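Local coordinates for protein beta-d-glucoside glucohydrolase (Hypocrea jecorina, PDB 3ZZ1) that probably hydrolyses terminal, non-reducing beta-D-glucosyl residues to release beta-D-glucose during cellulose degradation, as a family 3 beta-glucosidase, at residues A[210-224]-A[239-252]. Sequence-based numbering, arbitrary orientation. Where two conformers were deposited one is given.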
loop_
_atom_site.group_PDB
_atom_site.type_symbol
_atom_site.label_atom_id
_atom_site.label_comp_id
_atom_site.label_asym_id
_atom_site.label_seq_id
_atom_site.Cartn_x
_atom_site.Cartn_y
_atom_site.Cartn_z
ATOM N N THR A 210 9.544 -19.987 12.707
ATOM C CA THR A 210 10.033 -19.015 13.687
ATOM C C THR A 210 9.244 -17.702 13.601
ATOM O O THR A 210 9.179 -17.097 12.536
ATOM C CB THR A 210 11.533 -18.708 13.471
ATOM O OG1 THR A 210 12.285 -19.931 13.468
ATOM C CG2 THR A 210 12.064 -17.792 14.563
ATOM N N TRP A 211 8.657 -17.264 14.716
ATOM C CA TRP A 211 7.930 -15.988 14.745
ATOM C C TRP A 211 8.807 -14.850 14.216
ATOM O O TRP A 211 9.990 -14.748 14.567
ATOM C CB TRP A 211 7.406 -15.666 16.151
ATOM C CG TRP A 211 6.028 -16.223 16.430
ATOM C CD1 TRP A 211 4.860 -15.862 15.820
ATOM C CD2 TRP A 211 5.680 -17.229 17.394
ATOM N NE1 TRP A 211 3.809 -16.583 16.335
ATOM C CE2 TRP A 211 4.281 -17.430 17.303
ATOM C CE3 TRP A 211 6.413 -17.981 18.327
ATOM C CZ2 TRP A 211 3.598 -18.353 18.108
ATOM C CZ3 TRP A 211 5.737 -18.902 19.128
ATOM C CH2 TRP A 211 4.341 -19.079 19.010
ATOM N N ALA A 212 8.218 -14.008 13.367
ATOM C CA ALA A 212 8.952 -12.961 12.647
ATOM C C ALA A 212 9.778 -12.052 13.554
ATOM O O ALA A 212 10.855 -11.605 13.170
ATOM C CB ALA A 212 8.000 -12.136 11.795
ATOM N N CYS A 213 9.278 -11.793 14.759
ATOM C CA CYS A 213 9.967 -10.909 15.701
ATOM C C CYS A 213 11.079 -11.624 16.494
ATOM O O CYS A 213 11.617 -11.076 17.456
ATOM C CB CYS A 213 8.951 -10.212 16.621
ATOM S SG CYS A 213 7.904 -9.001 15.739
ATOM N N GLU A 214 11.419 -12.836 16.057
ATOM C CA GLU A 214 12.431 -13.687 16.704
ATOM C C GLU A 214 13.320 -14.379 15.682
ATOM O O GLU A 214 14.110 -15.251 16.030
ATOM C CB GLU A 214 11.753 -14.772 17.539
ATOM C CG GLU A 214 10.925 -14.223 18.646
ATOM C CD GLU A 214 10.439 -15.266 19.604
ATOM O OE1 GLU A 214 10.211 -16.432 19.202
ATOM O OE2 GLU A 214 10.272 -14.894 20.777
ATOM N N ASP A 215 13.172 -13.993 14.422
ATOM C CA ASP A 215 13.815 -14.685 13.318
ATOM C C ASP A 215 15.150 -14.027 12.988
ATOM O O ASP A 215 15.187 -12.980 12.340
ATOM C CB ASP A 215 12.874 -14.674 12.112
ATOM C CG ASP A 215 13.324 -15.588 10.986
ATOM O OD1 ASP A 215 14.486 -16.040 10.961
ATOM O OD2 ASP A 215 12.490 -15.846 10.097
ATOM N N GLN A 216 16.237 -14.659 13.430
ATOM C CA GLN A 216 17.581 -14.131 13.216
ATOM C C GLN A 216 17.902 -13.948 11.730
ATOM O O GLN A 216 18.468 -12.923 11.336
ATOM C CB GLN A 216 18.630 -15.014 13.901
ATOM C CG GLN A 216 20.014 -14.383 13.990
ATOM C CD GLN A 216 21.004 -15.250 14.739
ATOM O OE1 GLN A 216 22.021 -15.673 14.184
ATOM N NE2 GLN A 216 20.710 -15.527 16.004
ATOM N N TYR A 217 17.536 -14.928 10.905
ATOM C CA TYR A 217 17.805 -14.826 9.462
ATOM C C TYR A 217 17.171 -13.579 8.817
ATOM O O TYR A 217 17.877 -12.761 8.224
ATOM C CB TYR A 217 17.427 -16.107 8.699
ATOM C CG TYR A 217 17.702 -15.996 7.210
ATOM C CD1 TYR A 217 19.012 -15.978 6.723
ATOM C CD2 TYR A 217 16.658 -15.880 6.293
ATOM C CE1 TYR A 217 19.275 -15.852 5.363
ATOM C CE2 TYR A 217 16.910 -15.767 4.930
ATOM C CZ TYR A 217 18.223 -15.751 4.470
ATOM O OH TYR A 217 18.482 -15.625 3.118
ATOM N N THR A 218 15.857 -13.420 8.952
ATOM C CA THR A 218 15.163 -12.303 8.292
ATOM C C THR A 218 15.486 -10.943 8.918
ATOM O O THR A 218 15.700 -9.962 8.200
ATOM C CB THR A 218 13.626 -12.512 8.223
ATOM O OG1 THR A 218 13.108 -12.735 9.536
ATOM C CG2 THR A 218 13.279 -13.701 7.338
ATOM N N LEU A 219 15.534 -10.891 10.249
ATOM C CA LEU A 219 15.820 -9.642 10.967
ATOM C C LEU A 219 17.283 -9.211 10.872
ATOM O O LEU A 219 17.575 -8.070 10.521
ATOM C CB LEU A 219 15.409 -9.736 12.443
ATOM C CG LEU A 219 13.929 -9.913 12.811
ATOM C CD1 LEU A 219 13.789 -10.016 14.325
ATOM C CD2 LEU A 219 13.051 -8.782 12.271
ATOM N N GLN A 220 18.199 -10.116 11.197
ATOM C CA GLN A 220 19.611 -9.756 11.252
ATOM C C GLN A 220 20.288 -9.892 9.897
ATOM O O GLN A 220 20.843 -8.923 9.385
ATOM C CB GLN A 220 20.358 -10.570 12.320
ATOM C CG GLN A 220 21.799 -10.121 12.558
ATOM C CD GLN A 220 21.892 -8.691 13.071
ATOM O OE1 GLN A 220 21.287 -8.335 14.083
ATOM N NE2 GLN A 220 22.648 -7.862 12.366
ATOM N N THR A 221 20.241 -11.090 9.319
ATOM C CA THR A 221 20.967 -11.355 8.083
ATOM C C THR A 221 20.360 -10.610 6.897
ATOM O O THR A 221 21.064 -9.869 6.217
ATOM C CB THR A 221 21.091 -12.871 7.801
ATOM O OG1 THR A 221 21.765 -13.496 8.895
ATOM C CG2 THR A 221 21.884 -13.127 6.526
ATOM N N VAL A 222 19.060 -10.780 6.664
ATOM C CA VAL A 222 18.420 -10.139 5.512
ATOM C C VAL A 222 18.249 -8.624 5.680
ATOM O O VAL A 222 18.865 -7.850 4.952
ATOM C CB VAL A 222 17.071 -10.801 5.137
ATOM C CG1 VAL A 222 16.491 -10.155 3.881
ATOM C CG2 VAL A 222 17.251 -12.295 4.919
ATOM N N LEU A 223 17.420 -8.206 6.633
ATOM C CA LEU A 223 17.094 -6.788 6.787
ATOM C C LEU A 223 18.313 -5.946 7.147
ATOM O O LEU A 223 18.589 -4.938 6.506
ATOM C CB LEU A 223 15.965 -6.580 7.811
ATOM C CG LEU A 223 15.483 -5.157 8.139
ATOM C CD1 LEU A 223 15.033 -4.387 6.902
ATOM C CD2 LEU A 223 14.353 -5.205 9.162
ATOM N N LYS A 224 19.048 -6.378 8.164
ATOM C CA LYS A 224 20.116 -5.552 8.708
ATOM C C LYS A 224 21.456 -5.716 7.996
ATOM O O LYS A 224 22.162 -4.731 7.782
ATOM C CB LYS A 224 20.254 -5.770 10.221
ATOM C CG LYS A 224 19.124 -5.128 11.019
ATOM C CD LYS A 224 19.279 -5.342 12.515
ATOM C CE LYS A 224 18.132 -4.687 13.271
ATOM N NZ LYS A 224 18.306 -4.776 14.745
ATOM N N ALA A 239 3.461 -8.877 19.312
ATOM C CA ALA A 239 4.013 -9.880 18.399
ATOM C C ALA A 239 5.341 -10.479 18.903
ATOM O O ALA A 239 5.973 -11.283 18.207
ATOM C CB ALA A 239 4.183 -9.282 17.004
ATOM N N GLN A 240 5.754 -10.084 20.106
ATOM C CA GLN A 240 6.960 -10.621 20.746
ATOM C C GLN A 240 6.618 -11.866 21.568
ATOM O O GLN A 240 5.578 -11.910 22.227
ATOM C CB GLN A 240 7.597 -9.554 21.641
ATOM C CG GLN A 240 8.989 -9.893 22.175
ATOM C CD GLN A 240 9.563 -8.776 23.030
ATOM O OE1 GLN A 240 8.830 -7.914 23.514
ATOM N NE2 GLN A 240 10.877 -8.783 23.216
ATOM N N HIS A 241 7.493 -12.868 21.539
ATOM C CA HIS A 241 7.236 -14.124 22.245
ATOM C C HIS A 241 8.277 -14.495 23.311
ATOM O O HIS A 241 7.941 -15.164 24.288
ATOM C CB HIS A 241 7.017 -15.272 21.248
ATOM C CG HIS A 241 5.790 -15.104 20.407
ATOM N ND1 HIS A 241 4.576 -15.665 20.739
ATOM C CD2 HIS A 241 5.585 -14.411 19.262
ATOM C CE1 HIS A 241 3.676 -15.330 19.832
ATOM N NE2 HIS A 241 4.263 -14.574 18.922
ATOM N N THR A 242 9.521 -14.056 23.129
ATOM C CA THR A 242 10.571 -14.292 24.130
ATOM C C THR A 242 11.284 -13.013 24.559
ATOM O O THR A 242 11.311 -12.026 23.824
ATOM C CB THR A 242 11.671 -15.251 23.619
ATOM O OG1 THR A 242 12.296 -14.674 22.463
ATOM C CG2 THR A 242 11.109 -16.640 23.292
ATOM N N THR A 243 11.889 -13.060 25.742
ATOM C CA THR A 243 12.773 -12.000 26.208
ATOM C C THR A 243 14.115 -12.056 25.476
ATOM O O THR A 243 14.512 -11.094 24.815
ATOM C CB THR A 243 12.994 -12.093 27.731
ATOM O OG1 THR A 243 11.743 -11.899 28.400
ATOM C CG2 THR A 243 14.005 -11.037 28.213
ATOM N N VAL A 244 14.784 -13.202 25.584
ATOM C CA VAL A 244 16.174 -13.368 25.159
ATOM C C VAL A 244 16.374 -13.591 23.654
ATOM O O VAL A 244 17.177 -12.892 23.034
ATOM C CB VAL A 244 16.869 -14.488 25.981
ATOM C CG1 VAL A 244 18.257 -14.788 25.441
ATOM C CG2 VAL A 244 16.951 -14.082 27.452
ATOM N N GLN A 245 15.665 -14.558 23.074
ATOM C CA GLN A 245 15.823 -14.876 21.645
ATOM C C GLN A 245 15.479 -13.688 20.733
ATOM O O GLN A 245 16.200 -13.415 19.763
ATOM C CB GLN A 245 15.012 -16.116 21.235
ATOM C CG GLN A 245 15.329 -16.585 19.802
ATOM C CD GLN A 245 14.438 -17.705 19.305
ATOM O OE1 GLN A 245 14.248 -18.718 19.980
ATOM N NE2 GLN A 245 13.900 -17.536 18.101
ATOM N N SER A 246 14.383 -12.989 21.042
ATOM C CA SER A 246 13.970 -11.825 20.253
ATOM C C SER A 246 15.095 -10.783 20.243
ATOM O O SER A 246 15.549 -10.354 19.172
ATOM C CB SER A 246 12.649 -11.238 20.770
ATOM O OG SER A 246 12.794 -10.647 22.057
ATOM N N ALA A 247 15.570 -10.422 21.436
ATOM C CA ALA A 247 16.708 -9.512 21.589
ATOM C C ALA A 247 17.923 -9.937 20.745
ATOM O O ALA A 247 18.442 -9.146 19.951
ATOM C CB ALA A 247 17.091 -9.388 23.069
ATOM N N ASN A 248 18.352 -11.189 20.897
ATOM C CA ASN A 248 19.548 -11.683 20.202
ATOM C C ASN A 248 19.377 -11.908 18.695
ATOM O O ASN A 248 20.359 -11.966 17.957
ATOM C CB ASN A 248 20.098 -12.943 20.886
ATOM C CG ASN A 248 20.572 -12.679 22.310
ATOM O OD1 ASN A 248 20.498 -13.559 23.174
ATOM N ND2 ASN A 248 21.053 -11.467 22.562
ATOM N N SER A 249 18.134 -12.023 18.241
ATOM C CA SER A 249 17.857 -12.187 16.814
ATOM C C SER A 249 17.919 -10.868 16.041
ATOM O O SER A 249 18.029 -10.873 14.815
ATOM C CB SER A 249 16.503 -12.862 16.600
ATOM O OG SER A 249 16.556 -14.216 17.000
ATOM N N GLY A 250 17.848 -9.748 16.758
ATOM C CA GLY A 250 17.889 -8.433 16.133
ATOM C C GLY A 250 16.688 -7.533 16.374
ATOM O O GLY A 250 16.573 -6.479 15.743
ATOM N N LEU A 251 15.792 -7.934 17.279
ATOM C CA LEU A 251 14.702 -7.051 17.716
ATOM C C LEU A 251 15.253 -5.869 18.520
ATOM O O LEU A 251 16.157 -6.040 19.342
ATOM C CB LEU A 251 13.666 -7.812 18.545
ATOM C CG LEU A 251 12.429 -7.019 18.988
ATOM C CD1 LEU A 251 11.675 -6.466 17.782
ATOM C CD2 LEU A 251 11.528 -7.882 19.840
ATOM N N ASP A 252 14.695 -4.683 18.281
ATOM C CA ASP A 252 15.184 -3.446 18.889
ATOM C C ASP A 252 14.179 -2.770 19.814
ATOM O O ASP A 252 14.572 -2.010 20.700
ATOM C CB ASP A 252 15.601 -2.449 17.802
ATOM C CG ASP A 252 16.708 -2.977 16.916
ATOM O OD1 ASP A 252 17.723 -3.463 17.455
ATOM O OD2 ASP A 252 16.568 -2.896 15.679
HETATM O O HOH W 1 6.488 -12.330 15.733
HETATM O O HOH W 2 21.073 -10.572 15.744
#
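With CG of His-241 anti to its carbonyl carbon (chi1 -65°), the imidazole lies over the indole of Trp-211 in a face-to-face stack. The planes lie 12° apart, while Trp-211 NE1 hydrogen-bonds to the carbonyl of Glu-170. Replacing Trp-211 by an alanine would probably leave one imidazole face without its cover and the Glu-170 carbonyl without this donor. Next to the stack, the extended side chain of Glu-214 brings OE2 to 2.6 Å from Thr-242 OG1, which donates from above the carboxylate plane. The Glu-214 carbonyl O accepts from Gln-245 NE2 at 3.1 Å, nearly straight at 162°, with Ser-249 OG also close. At the other end, Lys-224, its chain extended beyond CG, grips two acceptors: NZ donates to Gly-250 O at 2.6 Å and forms a salt bridge to Asp-252 OD2, the carboxylate also pairing with Arg-284. Gly-250, with positive phi, closes helix 244-249 in a Schellman motif. The segments 216-224 and 244-249 of the two helices run nearly parallel, 9.8 Å apart at closest approach. Helix 216-226 belongs to the beta-alpha-beta crossover joining parallel strands 199-202 and 232-235, and helix 244-249 follows, within the TIM-barrel-like N-terminal domain of family 3 glycoside hydrolases.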